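Local structure of putative amidohydrolase/peptidase (Burkholderia cenocepacia, 4WJB) at residues 236-241 with 288-293; 229-234 with 294-299; 68-73 with 187-192; 90-95 with 134-139. The protein probably hydrolyses carbon-nitrogen bonds as a zinc-dependent amidohydrolase of the peptidase M20 family. All coordinates share one frame; numbering follows the deposited sequence.

Overall arrangement
From the N terminus, residues 68-73 come first and wait for residues 187-192 to close the long loop of interaction 3. Within that loop interaction 4 closes a smaller one, joining 90-95 to 134-139, and the two contacts touch through a salt bridge between Arg70 and Asp134. Both belong to the zinc-binding part of the fold. The chain then enters the dimerisation region, where interaction 2 pairs 229-234 with 294-299 and encloses interaction 1, 236-241 with 288-293; strand 289-302 serves both. The two nested pairs follow each other in series without crossing. They lie on opposite sides of the chain's centre, the centres of interactions 2 and 4 about 41 Å apart.

Interaction 1 of 4, residues 236-241 with 288-293; sequences VDAHAG and NTVPGG. With EDO (1,2-ethanediol), chain H.
His239 and Asn288 meet at the end of a short antiparallel beta ladder in the dimerisation region of this M20-family protein. Although the CB of His239 points away, CG anti to the backbone N (chi1 -175°) carries the ring back beside Asn288, CD2 to ND2 4.2 Å. A 1,2-ethanediol, probably from the crystallisation liquor, bridges the two side chains: its O1 sits near the plane of the ring, 3.1 Å from His239 NE2, in a hydrogen bond that either atom could donate. Asn288 ND2 gives its own bond to the same O1, almost straight at 178°, and Arg301 of the second subunit also binds this diol. Along the ladder, Ala238 and Val290 form a hydrogen-bonded pair with both side chains on one face, their CB atoms 4.2 Å apart. The pair is uneven: Val290 N reaches Ala238 O at 2.6 Å, whereas the return bond from Ala238 N to Val290 O is weak at 3.4 Å. In the next pair the side chains of His239 and Thr289 diverge, and beyond it Ala240 N bonds to Asn288 O, with Ala240 CB 3.3 Å from that same oxygen. At the other end Gly292 and Gly293 both face Arg283 in a classic beta bulge, and Asp237 OD2 forms a salt bridge with this arginine. The second carboxylate oxygen, Asp237 OD1, lies 3.1 Å from Gly292 CA.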
loop_
_atom_site.group_PDB
_atom_site.type_symbol
_atom_site.label_atom_id
_atom_site.label_comp_id
_atom_site.label_asym_id
_atom_site.label_seq_id
_atom_site.Cartn_x
_atom_site.Cartn_y
_atom_site.Cartn_z
ATOM N N VAL A 236 -5.132 11.816 10.310
ATOM C CA VAL A 236 -4.190 12.803 10.817
ATOM C C VAL A 236 -2.790 12.216 10.950
ATOM O O VAL A 236 -2.585 11.256 11.694
ATOM C CB VAL A 236 -4.637 13.350 12.187
ATOM C CG1 VAL A 236 -3.625 14.352 12.720
ATOM C CG2 VAL A 236 -6.015 13.981 12.085
ATOM N N ASP A 237 -1.837 12.789 10.217
ATOM C CA ASP A 237 -0.433 12.420 10.364
ATOM C C ASP A 237 -0.014 12.625 11.815
ATOM O O ASP A 237 -0.218 13.698 12.380
ATOM C CB ASP A 237 0.457 13.250 9.434
ATOM C CG ASP A 237 0.404 12.781 7.989
ATOM O OD1 ASP A 237 -0.460 11.946 7.654
ATOM O OD2 ASP A 237 1.233 13.254 7.180
ATOM N N ALA A 238 0.553 11.592 12.427
ATOM C CA ALA A 238 0.945 11.687 13.826
ATOM C C ALA A 238 2.094 10.745 14.145
ATOM O O ALA A 238 2.124 9.601 13.684
ATOM C CB ALA A 238 -0.240 11.394 14.728
ATOM N N HIS A 239 3.045 11.247 14.925
ATOM C CA HIS A 239 4.156 10.446 15.408
ATOM C C HIS A 239 3.631 9.383 16.369
ATOM O O HIS A 239 2.939 9.699 17.333
ATOM C CB HIS A 239 5.198 11.339 16.085
ATOM C CG HIS A 239 6.438 10.616 16.506
ATOM N ND1 HIS A 239 6.713 10.316 17.822
ATOM C CD2 HIS A 239 7.475 10.131 15.783
ATOM C CE1 HIS A 239 7.870 9.680 17.894
ATOM N NE2 HIS A 239 8.351 9.553 16.670
ATOM N N ALA A 240 3.972 8.126 16.102
ATOM C CA ALA A 240 3.395 6.989 16.815
ATOM C C ALA A 240 3.709 6.968 18.310
ATOM O O ALA A 240 2.841 6.657 19.124
ATOM C CB ALA A 240 3.858 5.690 16.168
ATOM N N GLY A 241 4.947 7.297 18.671
ATOM C CA GLY A 241 5.367 7.245 20.060
ATOM C C GLY A 241 4.690 8.259 20.966
ATOM O O GLY A 241 4.395 7.968 22.126
ATOM N N ASN A 288 7.193 4.638 11.566
ATOM C CA ASN A 288 7.073 5.239 12.893
ATOM C C ASN A 288 5.980 6.301 12.999
ATOM O O ASN A 288 5.926 7.038 13.980
ATOM C CB ASN A 288 8.416 5.835 13.329
ATOM C CG ASN A 288 8.865 6.988 12.447
ATOM O OD1 ASN A 288 8.500 7.071 11.273
ATOM N ND2 ASN A 288 9.681 7.878 13.009
ATOM N N THR A 289 5.113 6.392 11.994
ATOM C CA THR A 289 4.029 7.367 12.056
ATOM C C THR A 289 2.661 6.740 11.815
ATOM O O THR A 289 2.528 5.770 11.072
ATOM C CB THR A 289 4.223 8.514 11.038
ATOM O OG1 THR A 289 3.805 8.082 9.739
ATOM C CG2 THR A 289 5.673 8.959 10.984
ATOM N N VAL A 290 1.649 7.304 12.463
ATOM C CA VAL A 290 0.265 6.947 12.205
ATOM C C VAL A 290 -0.139 7.500 10.846
ATOM O O VAL A 290 -0.072 8.712 10.635
ATOM C CB VAL A 290 -0.672 7.508 13.290
ATOM C CG1 VAL A 290 -2.120 7.170 12.968
ATOM C CG2 VAL A 290 -0.266 6.994 14.672
ATOM N N PRO A 291 -0.542 6.617 9.912
ATOM C CA PRO A 291 -0.920 7.032 8.554
ATOM C C PRO A 291 -2.102 7.994 8.545
ATOM O O PRO A 291 -3.153 7.675 9.100
ATOM C CB PRO A 291 -1.297 5.710 7.868
ATOM C CG PRO A 291 -0.606 4.655 8.660
ATOM C CD PRO A 291 -0.614 5.154 10.077
ATOM N N GLY A 292 -1.933 9.151 7.915
ATOM C CA GLY A 292 -2.985 10.150 7.870
ATOM C C GLY A 292 -3.759 10.123 6.565
ATOM O O GLY A 292 -4.747 10.838 6.400
ATOM N N GLY A 293 -3.305 9.297 5.632
ATOM C CA GLY A 293 -3.986 9.158 4.359
ATOM C C GLY A 293 -3.904 7.750 3.809
ATOM O O GLY A 293 -2.891 7.062 3.957
HETATM C C1 EDO H . 11.734 7.816 16.955
HETATM O O1 EDO H . 10.625 7.493 16.108
HETATM C C2 EDO H . 11.216 8.470 18.231
HETATM O O2 EDO H . 12.211 8.408 19.260
#

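Interaction 2 of 4, residues 229-234 with 294-299; sequences YEVTLT and CFFTVE
Val298 O receives the shortest polar bond of this antiparallel pair, 2.7 Å from Tyr229 N. It is one of six backbone bonds, two in each of the hydrogen-bonded pairs Tyr229-Val298, Val231-Phe296 and Leu233-Cys294; the straightest, Leu233 N to Cys294 O, has an N-H...O angle of 175°. On the face carrying these six residues, Val231 and Phe296 lie side by side. Phe296 adopts chi1 65°, with CG between the backbone N and the carbonyl carbon, and the CB of Val231 rests over its ring face in a CH-pi contact, 3.9 Å from the centroid. Leu233 CD1 comes instead to the edge of that ring, 4.0 Å from Phe296 CE1. On the other face, Glu230 CB lies 3.7 Å from Phe295 CE1 and Glu230 CD comes to the ring edge in plane, with the carboxylate and ring planes 81° apart; the acid pairs through OE2 with Arg287 of the second subunit. The ladder forms part of the M20 dimerisation region. Helices 251-268 and 305-326 pack on the Val231-Phe296 face, while strand 329-342 continues the sheet beyond 229-234 and strand 274-283 does so beyond 294-299.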
loop_
_atom_site.group_PDB
_atom_site.type_symbol
_atom_site.label_atom_id
_atom_site.label_comp_id
_atom_site.label_asym_id
_atom_site.label_seq_id
_atom_site.Cartn_x
_atom_site.Cartn_y
_atom_site.Cartn_z
ATOM N N TYR A 229 -14.462 1.175 -7.950
ATOM C CA TYR A 229 -14.471 2.333 -7.066
ATOM C C TYR A 229 -13.063 2.771 -6.680
ATOM O O TYR A 229 -12.126 1.972 -6.677
ATOM C CB TYR A 229 -15.257 2.043 -5.782
ATOM C CG TYR A 229 -16.670 1.552 -5.989
ATOM C CD1 TYR A 229 -16.924 0.211 -6.233
ATOM C CD2 TYR A 229 -17.749 2.425 -5.921
ATOM C CE1 TYR A 229 -18.209 -0.249 -6.422
ATOM C CE2 TYR A 229 -19.045 1.973 -6.106
ATOM C CZ TYR A 229 -19.265 0.632 -6.354
ATOM O OH TYR A 229 -20.539 0.157 -6.540
ATOM N N GLU A 230 -12.931 4.051 -6.356
ATOM C CA GLU A 230 -11.739 4.563 -5.700
ATOM C C GLU A 230 -12.158 5.173 -4.373
ATOM O O GLU A 230 -13.135 5.923 -4.310
ATOM C CB GLU A 230 -11.022 5.591 -6.576
ATOM C CG GLU A 230 -10.352 4.978 -7.794
ATOM C CD GLU A 230 -9.622 6.002 -8.631
ATOM O OE1 GLU A 230 -9.869 7.208 -8.440
ATOM O OE2 GLU A 230 -8.802 5.598 -9.481
ATOM N N VAL A 231 -11.435 4.828 -3.313
ATOM C CA VAL A 231 -11.763 5.293 -1.976
ATOM C C VAL A 231 -10.566 5.975 -1.329
ATOM O O VAL A 231 -9.473 5.410 -1.279
ATOM C CB VAL A 231 -12.228 4.144 -1.063
ATOM C CG1 VAL A 231 -12.489 4.666 0.346
ATOM C CG2 VAL A 231 -13.473 3.477 -1.629
ATOM N N THR A 232 -10.776 7.193 -0.846
ATOM C CA THR A 232 -9.737 7.905 -0.111
ATOM C C THR A 232 -10.171 8.166 1.323
ATOM O O THR A 232 -11.197 8.802 1.567
ATOM C CB THR A 232 -9.375 9.240 -0.782
ATOM O OG1 THR A 232 -8.745 8.981 -2.040
ATOM C CG2 THR A 232 -8.417 10.034 0.094
ATOM N N LEU A 233 -9.391 7.656 2.270
ATOM C CA LEU A 233 -9.624 7.926 3.683
ATOM C C LEU A 233 -8.632 8.965 4.184
ATOM O O LEU A 233 -7.433 8.860 3.931
ATOM C CB LEU A 233 -9.508 6.647 4.508
ATOM C CG LEU A 233 -10.612 5.616 4.296
ATOM C CD1 LEU A 233 -10.320 4.365 5.099
ATOM C CD2 LEU A 233 -11.954 6.209 4.684
ATOM N N THR A 234 -9.140 9.968 4.892
ATOM C CA THR A 234 -8.298 11.052 5.373
ATOM C C THR A 234 -8.271 11.088 6.892
ATOM O O THR A 234 -9.309 11.232 7.539
ATOM C CB THR A 234 -8.770 12.411 4.843
ATOM O OG1 THR A 234 -8.716 12.411 3.413
ATOM C CG2 THR A 234 -7.886 13.533 5.386
ATOM N N CYS A 294 -4.976 7.308 3.168
ATOM C CA CYS A 294 -4.950 5.991 2.561
ATOM C C CYS A 294 -5.904 5.887 1.378
ATOM O O CYS A 294 -7.105 6.111 1.510
ATOM C CB CYS A 294 -5.281 4.919 3.594
ATOM S SG CYS A 294 -4.908 3.247 3.001
ATOM N N PHE A 295 -5.345 5.549 0.224
ATOM C CA PHE A 295 -6.116 5.326 -0.991
ATOM C C PHE A 295 -6.189 3.830 -1.269
ATOM O O PHE A 295 -5.202 3.114 -1.090
ATOM C CB PHE A 295 -5.480 6.080 -2.168
ATOM C CG PHE A 295 -5.941 5.614 -3.527
ATOM C CD1 PHE A 295 -7.067 6.165 -4.118
ATOM C CD2 PHE A 295 -5.231 4.646 -4.226
ATOM C CE1 PHE A 295 -7.489 5.747 -5.374
ATOM C CE2 PHE A 295 -5.649 4.221 -5.479
ATOM C CZ PHE A 295 -6.776 4.774 -6.054
ATOM N N PHE A 296 -7.357 3.353 -1.684
ATOM C CA PHE A 296 -7.486 1.969 -2.133
ATOM C C PHE A 296 -8.638 1.798 -3.112
ATOM O O PHE A 296 -9.566 2.608 -3.154
ATOM C CB PHE A 296 -7.654 1.012 -0.942
ATOM C CG PHE A 296 -8.921 1.217 -0.157
ATOM C CD1 PHE A 296 -8.961 2.113 0.905
ATOM C CD2 PHE A 296 -10.069 0.496 -0.465
ATOM C CE1 PHE A 296 -10.124 2.295 1.635
ATOM C CE2 PHE A 296 -11.236 0.677 0.259
ATOM C CZ PHE A 296 -11.263 1.577 1.310
ATOM N N THR A 297 -8.562 0.740 -3.910
ATOM C CA THR A 297 -9.575 0.470 -4.921
ATOM C C THR A 297 -10.516 -0.639 -4.484
ATOM O O THR A 297 -10.159 -1.488 -3.670
ATOM C CB THR A 297 -8.942 0.065 -6.259
ATOM O OG1 THR A 297 -8.163 -1.122 -6.071
ATOM C CG2 THR A 297 -8.045 1.184 -6.794
ATOM N N VAL A 298 -11.729 -0.619 -5.026
ATOM C CA VAL A 298 -12.680 -1.696 -4.807
ATOM C C VAL A 298 -13.297 -2.077 -6.144
ATOM O O VAL A 298 -13.651 -1.205 -6.942
ATOM C CB VAL A 298 -13.800 -1.299 -3.819
ATOM C CG1 VAL A 298 -14.743 -2.467 -3.579
ATOM C CG2 VAL A 298 -13.216 -0.823 -2.500
ATOM N N GLU A 299 -13.419 -3.371 -6.405
ATOM C CA GLU A 299 -14.190 -3.791 -7.571
ATOM C C GLU A 299 -15.127 -4.936 -7.205
ATOM O O GLU A 299 -14.764 -5.851 -6.464
ATOM C CB GLU A 299 -13.269 -4.168 -8.745
ATOM C CG GLU A 299 -12.354 -5.355 -8.520
ATOM C CD GLU A 299 -12.153 -6.179 -9.789
ATOM O OE1 GLU A 299 -11.508 -5.690 -10.742
ATOM O OE2 GLU A 299 -12.662 -7.316 -9.834
#

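Interaction 3 of 4, residues 68-73 with 187-192; sequences TVRVDR and GAEPVG
Val71 O and Gly187 CA are only 3.2 Å apart, in a CA-H...O contact at the tight centre of this junction. The same carbonyl accepts the bond from Glu189 N, also 3.2 Å from Val71 O, in the carbonyl plane on a lone pair and fairly straight at 162°. Gly187 brings no side chain into the narrow space beside Val71 O and Asp72 O, which lets the two backbones run this close. Two weak bonds flank the central one: Gly187 N to Asp72 O and Arg73 N to Glu189 O. Asp72 CB presses on Glu189 O at 3.2 Å. With chi1 at 69°, CG in the crowded position between the backbone N and the carbonyl carbon, the Asp72 carboxylate turns to the Val191 side chain, whose CG1 is 3.6 Å from OD2. OD2 also accepts a hydrogen bond from a water 2.8 Å away, which donates to Pro190 O and accepts from Gly192 N; Asn76 ND2 is a further partner of Asp72 OD2. Contacts are longer on the Arg70-Glu189 side, where both residues are partly exposed. The two side chains cross at about a right angle through their aliphatic parts, Arg70 CB to Glu189 CG at 3.9 Å, but Arg70 NE stays 5.1 Å from Glu189 OE1, and the guanidinium instead forms a salt bridge with Asp134. Arg73 is at the surface, yet its CG still sits close on the carbonyl oxygens of Gly187 and Glu189. A single beta bridge, Asp72 with Glu189, thus fastens the loop between helix 176-183 and strand 198-204 to the end of strand 68-71.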
loop_
_atom_site.group_PDB
_atom_site.type_symbol
_atom_site.label_atom_id
_atom_site.label_comp_id
_atom_site.label_asym_id
_atom_site.label_seq_id
_atom_site.Cartn_x
_atom_site.Cartn_y
_atom_site.Cartn_z
ATOM N N THR A 68 -16.428 -20.949 -48.221
ATOM C CA THR A 68 -16.186 -19.685 -48.896
ATOM C C THR A 68 -15.725 -18.651 -47.869
ATOM O O THR A 68 -16.442 -18.350 -46.913
ATOM C CB THR A 68 -17.442 -19.171 -49.618
ATOM O OG1 THR A 68 -17.855 -20.125 -50.606
ATOM C CG2 THR A 68 -17.153 -17.836 -50.298
ATOM N N VAL A 69 -14.526 -18.114 -48.067
ATOM C CA VAL A 69 -13.946 -17.170 -47.118
ATOM C C VAL A 69 -14.194 -15.724 -47.543
ATOM O O VAL A 69 -14.011 -15.372 -48.705
ATOM C CB VAL A 69 -12.422 -17.411 -46.959
ATOM C CG1 VAL A 69 -11.756 -16.247 -46.241
ATOM C CG2 VAL A 69 -12.173 -18.718 -46.214
ATOM N N ARG A 70 -14.639 -14.899 -46.600
ATOM C CA ARG A 70 -14.768 -13.466 -46.834
ATOM C C ARG A 70 -14.064 -12.723 -45.705
ATOM O O ARG A 70 -13.879 -13.272 -44.616
ATOM C CB ARG A 70 -16.240 -13.051 -46.930
ATOM C CG ARG A 70 -17.010 -13.165 -45.630
ATOM C CD ARG A 70 -18.503 -12.905 -45.831
ATOM N NE ARG A 70 -19.219 -12.838 -44.560
ATOM C CZ ARG A 70 -19.682 -13.898 -43.900
ATOM N NH1 ARG A 70 -19.505 -15.121 -44.391
ATOM N NH2 ARG A 70 -20.322 -13.736 -42.747
ATOM N N VAL A 71 -13.656 -11.486 -45.972
ATOM C CA VAL A 71 -12.968 -10.664 -44.975
ATOM C C VAL A 71 -13.637 -9.290 -44.907
ATOM O O VAL A 71 -13.916 -8.693 -45.948
ATOM C CB VAL A 71 -11.466 -10.500 -45.314
ATOM C CG1 VAL A 71 -10.749 -9.685 -44.238
ATOM C CG2 VAL A 71 -10.793 -11.857 -45.496
ATOM N N ASP A 72 -13.906 -8.782 -43.703
ATOM C CA ASP A 72 -14.548 -7.470 -43.604
ATOM C C ASP A 72 -13.515 -6.363 -43.359
ATOM O O ASP A 72 -12.313 -6.628 -43.290
ATOM C CB ASP A 72 -15.653 -7.462 -42.523
ATOM C CG ASP A 72 -15.122 -7.586 -41.089
ATOM O OD1 ASP A 72 -13.935 -7.295 -40.820
ATOM O OD2 ASP A 72 -15.933 -7.962 -40.209
ATOM N N ARG A 73 -13.991 -5.130 -43.216
ATOM C CA ARG A 73 -13.109 -3.972 -43.187
ATOM C C ARG A 73 -12.271 -3.898 -41.906
ATOM O O ARG A 73 -11.286 -3.162 -41.848
ATOM C CB ARG A 73 -13.929 -2.690 -43.371
ATOM C CG ARG A 73 -14.667 -2.635 -44.709
ATOM C CD ARG A 73 -15.525 -1.390 -44.834
ATOM N NE ARG A 73 -14.733 -0.187 -45.069
ATOM C CZ ARG A 73 -15.241 1.040 -45.115
ATOM N NH1 ARG A 73 -16.541 1.233 -44.928
ATOM N NH2 ARG A 73 -14.446 2.078 -45.343
ATOM N N GLY A 187 -10.316 -6.135 -45.697
ATOM C CA GLY A 187 -11.406 -6.726 -46.451
ATOM C C GLY A 187 -12.431 -5.730 -46.951
ATOM O O GLY A 187 -12.466 -4.579 -46.510
ATOM N N ALA A 188 -13.274 -6.188 -47.872
ATOM C CA ALA A 188 -14.267 -5.337 -48.511
ATOM C C ALA A 188 -15.638 -5.414 -47.840
ATOM O O ALA A 188 -16.468 -4.525 -48.024
ATOM C CB ALA A 188 -14.392 -5.704 -49.994
ATOM N N GLU A 189 -15.880 -6.474 -47.072
ATOM C CA GLU A 189 -17.204 -6.694 -46.495
ATOM C C GLU A 189 -17.523 -5.689 -45.397
ATOM O O GLU A 189 -16.636 -5.267 -44.649
ATOM C CB GLU A 189 -17.329 -8.115 -45.933
ATOM C CG GLU A 189 -17.130 -9.230 -46.946
ATOM C CD GLU A 189 -18.241 -9.303 -47.978
ATOM O OE1 GLU A 189 -19.371 -8.847 -47.695
ATOM O OE2 GLU A 189 -17.976 -9.814 -49.081
ATOM N N PRO A 190 -18.798 -5.296 -45.299
ATOM C CA PRO A 190 -19.221 -4.472 -44.168
ATOM C C PRO A 190 -19.000 -5.227 -42.862
ATOM O O PRO A 190 -19.097 -6.461 -42.835
ATOM C CB PRO A 190 -20.712 -4.236 -44.432
ATOM C CG PRO A 190 -20.893 -4.495 -45.889
ATOM C CD PRO A 190 -19.903 -5.563 -46.236
ATOM N N VAL A 191 -18.679 -4.496 -41.802
ATOM C CA VAL A 191 -18.470 -5.099 -40.494
ATOM C C VAL A 191 -19.797 -5.175 -39.744
ATOM O O VAL A 191 -20.344 -4.153 -39.334
ATOM C CB VAL A 191 -17.455 -4.297 -39.648
ATOM C CG1 VAL A 191 -17.124 -5.054 -38.367
ATOM C CG2 VAL A 191 -16.183 -4.025 -40.447
ATOM N N GLY A 192 -20.316 -6.386 -39.568
ATOM C CA GLY A 192 -21.589 -6.557 -38.887
ATOM C C GLY A 192 -22.749 -5.967 -39.669
ATOM O O GLY A 192 -22.653 -5.746 -40.883
HETATM O O HOH W 1 -18.555 -8.479 -40.904
#

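Interaction 4 of 4, residues 90-95 with 134-139; sequences PVMTGS and DVVIWT. With EDO (1,2-ethanediol), chain J.
Val91 O and Asp134 N open a run of five backbone hydrogen bonds between two parallel strands, the first of them 2.8 Å long. The bonds pass back and forth in the regular parallel pattern: Asp134 O takes Thr93 N, Thr93 O takes Val136 N, Val136 O takes Ser95 N and Ser95 O takes Trp138 N. CA-H...O contacts fill the gaps between them, the shortest from Val135 CA to Thr93 O at 3.1 Å. Gly94 has phi 152°, a backbone conformation suited to glycine, and its CA lies close to Val136 O. Strands 91-96 and 133-138, with helix 109-124 between them in sequence, form a beta-alpha-beta unit of the zinc-binding part of this M20-family fold; the chain continues directly from Ser95 to His96, a zinc ligand, and Ser95 OG bonds to Glu201. Apolar contacts gather round Met92. With CG anti to the backbone N (chi1 178°), Met92 reaches past Val136, CG to CG1 at 3.8 Å, and meets Trp138 tip to tip. Its CE lies at the edge of the indole, 3.8 Å from Trp138 CZ2, and SD makes an oblique Met-aromatic contact 5.0 Å from the centroid of the six-membered ring. Over one indole face sits Val136 CG2. Among the polar side chains, Asp134 OD1 forms a salt bridge with Arg80, while OD2, the oxygen engaged by Arg70, touches Pro90 CB at 3.6 Å. A 1,2-ethanediol, probably from the crystallisation liquor, lies beside the indole; its O2 accepts a hydrogen bond from the ring N-H, Trp138 NE1 to O2 at 2.8 Å.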
loop_
_atom_site.group_PDB
_atom_site.type_symbol
_atom_site.label_atom_id
_atom_site.label_comp_id
_atom_site.label_asym_id
_atom_site.label_seq_id
_atom_site.Cartn_x
_atom_site.Cartn_y
_atom_site.Cartn_z
ATOM N N PRO A 90 -26.997 -16.951 -40.712
ATOM C CA PRO A 90 -26.028 -17.999 -40.397
ATOM C C PRO A 90 -25.944 -18.326 -38.914
ATOM O O PRO A 90 -26.312 -17.513 -38.057
ATOM C CB PRO A 90 -24.709 -17.395 -40.876
ATOM C CG PRO A 90 -24.896 -15.932 -40.641
ATOM C CD PRO A 90 -26.338 -15.670 -41.016
ATOM N N VAL A 91 -25.465 -19.530 -38.624
ATOM C CA VAL A 91 -24.952 -19.843 -37.304
ATOM C C VAL A 91 -23.457 -19.560 -37.342
ATOM O O VAL A 91 -22.765 -20.001 -38.260
ATOM C CB VAL A 91 -25.221 -21.304 -36.900
ATOM C CG1 VAL A 91 -24.528 -21.624 -35.570
ATOM C CG2 VAL A 91 -26.720 -21.542 -36.790
ATOM N N MET A 92 -22.966 -18.809 -36.362
ATOM C CA MET A 92 -21.571 -18.380 -36.354
ATOM C C MET A 92 -20.842 -18.964 -35.151
ATOM O O MET A 92 -21.412 -19.089 -34.073
ATOM C CB MET A 92 -21.473 -16.847 -36.342
ATOM C CG MET A 92 -20.038 -16.299 -36.296
ATOM S SD MET A 92 -19.910 -14.514 -36.602
ATOM C CE MET A 92 -20.969 -13.862 -35.307
ATOM N N THR A 93 -19.586 -19.342 -35.348
ATOM C CA THR A 93 -18.762 -19.799 -34.244
ATOM C C THR A 93 -17.319 -19.412 -34.504
ATOM O O THR A 93 -16.901 -19.278 -35.646
ATOM C CB THR A 93 -18.874 -21.325 -34.023
ATOM O OG1 THR A 93 -18.199 -21.685 -32.811
ATOM C CG2 THR A 93 -18.276 -22.102 -35.190
ATOM N N GLY A 94 -16.558 -19.202 -33.440
ATOM C CA GLY A 94 -15.170 -18.841 -33.609
ATOM C C GLY A 94 -14.669 -18.018 -32.448
ATOM O O GLY A 94 -15.338 -17.890 -31.420
ATOM N N SER A 95 -13.490 -17.443 -32.626
ATOM C CA SER A 95 -12.807 -16.778 -31.533
ATOM C C SER A 95 -11.693 -15.932 -32.125
ATOM O O SER A 95 -11.818 -15.431 -33.244
ATOM C CB SER A 95 -12.273 -17.814 -30.538
ATOM O OG SER A 95 -11.801 -17.216 -29.345
ATOM N N ASP A 134 -20.883 -20.000 -40.273
ATOM C CA ASP A 134 -19.687 -19.168 -40.381
ATOM C C ASP A 134 -18.698 -19.516 -39.279
ATOM O O ASP A 134 -19.075 -19.563 -38.121
ATOM C CB ASP A 134 -20.033 -17.677 -40.276
ATOM C CG ASP A 134 -20.614 -17.113 -41.551
ATOM O OD1 ASP A 134 -20.317 -17.649 -42.640
ATOM O OD2 ASP A 134 -21.370 -16.122 -41.460
ATOM N N VAL A 135 -17.441 -19.763 -39.640
ATOM C CA VAL A 135 -16.375 -19.864 -38.642
ATOM C C VAL A 135 -15.554 -18.585 -38.719
ATOM O O VAL A 135 -15.068 -18.225 -39.792
ATOM C CB VAL A 135 -15.474 -21.101 -38.858
ATOM C CG1 VAL A 135 -14.402 -21.170 -37.773
ATOM C CG2 VAL A 135 -16.313 -22.378 -38.861
ATOM N N VAL A 136 -15.418 -17.889 -37.590
ATOM C CA VAL A 136 -14.866 -16.534 -37.603
ATOM C C VAL A 136 -13.574 -16.381 -36.792
ATOM O O VAL A 136 -13.428 -16.952 -35.711
ATOM C CB VAL A 136 -15.902 -15.503 -37.065
ATOM C CG1 VAL A 136 -16.318 -15.846 -35.640
ATOM C CG2 VAL A 136 -15.347 -14.081 -37.124
ATOM N N ILE A 137 -12.635 -15.619 -37.339
ATOM C CA ILE A 137 -11.535 -15.077 -36.561
ATOM C C ILE A 137 -11.759 -13.585 -36.349
ATOM O O ILE A 137 -11.815 -12.816 -37.316
ATOM C CB ILE A 137 -10.181 -15.272 -37.244
ATOM C CG1 ILE A 137 -9.886 -16.758 -37.439
ATOM C CG2 ILE A 137 -9.081 -14.617 -36.412
ATOM C CD1 ILE A 137 -8.562 -17.018 -38.132
ATOM N N TRP A 138 -11.893 -13.183 -35.090
ATOM C CA TRP A 138 -12.006 -11.770 -34.736
ATOM C C TRP A 138 -10.624 -11.127 -34.617
ATOM O O TRP A 138 -9.732 -11.678 -33.977
ATOM C CB TRP A 138 -12.763 -11.590 -33.419
ATOM C CG TRP A 138 -14.169 -12.126 -33.412
ATOM C CD1 TRP A 138 -14.633 -13.191 -32.692
ATOM C CD2 TRP A 138 -15.293 -11.613 -34.138
ATOM N NE1 TRP A 138 -15.972 -13.375 -32.926
ATOM C CE2 TRP A 138 -16.403 -12.424 -33.814
ATOM C CE3 TRP A 138 -15.470 -10.552 -35.035
ATOM C CZ2 TRP A 138 -17.671 -12.206 -34.352
ATOM C CZ3 TRP A 138 -16.734 -10.336 -35.572
ATOM C CH2 TRP A 138 -17.817 -11.161 -35.227
ATOM N N THR A 139 -10.465 -9.961 -35.235
ATOM C CA THR A 139 -9.215 -9.211 -35.197
ATOM C C THR A 139 -8.931 -8.649 -33.804
ATOM O O THR A 139 -9.834 -8.126 -33.147
ATOM C CB THR A 139 -9.238 -8.047 -36.215
ATOM O OG1 THR A 139 -9.433 -8.571 -37.529
ATOM C CG2 THR A 139 -7.929 -7.249 -36.176
HETATM C C1 EDO J . -18.892 -16.411 -31.375
HETATM O O1 EDO J . -18.748 -16.192 -32.779
HETATM C C2 EDO J . -18.218 -15.260 -30.641
HETATM O O2 EDO J . -16.830 -15.238 -30.984
#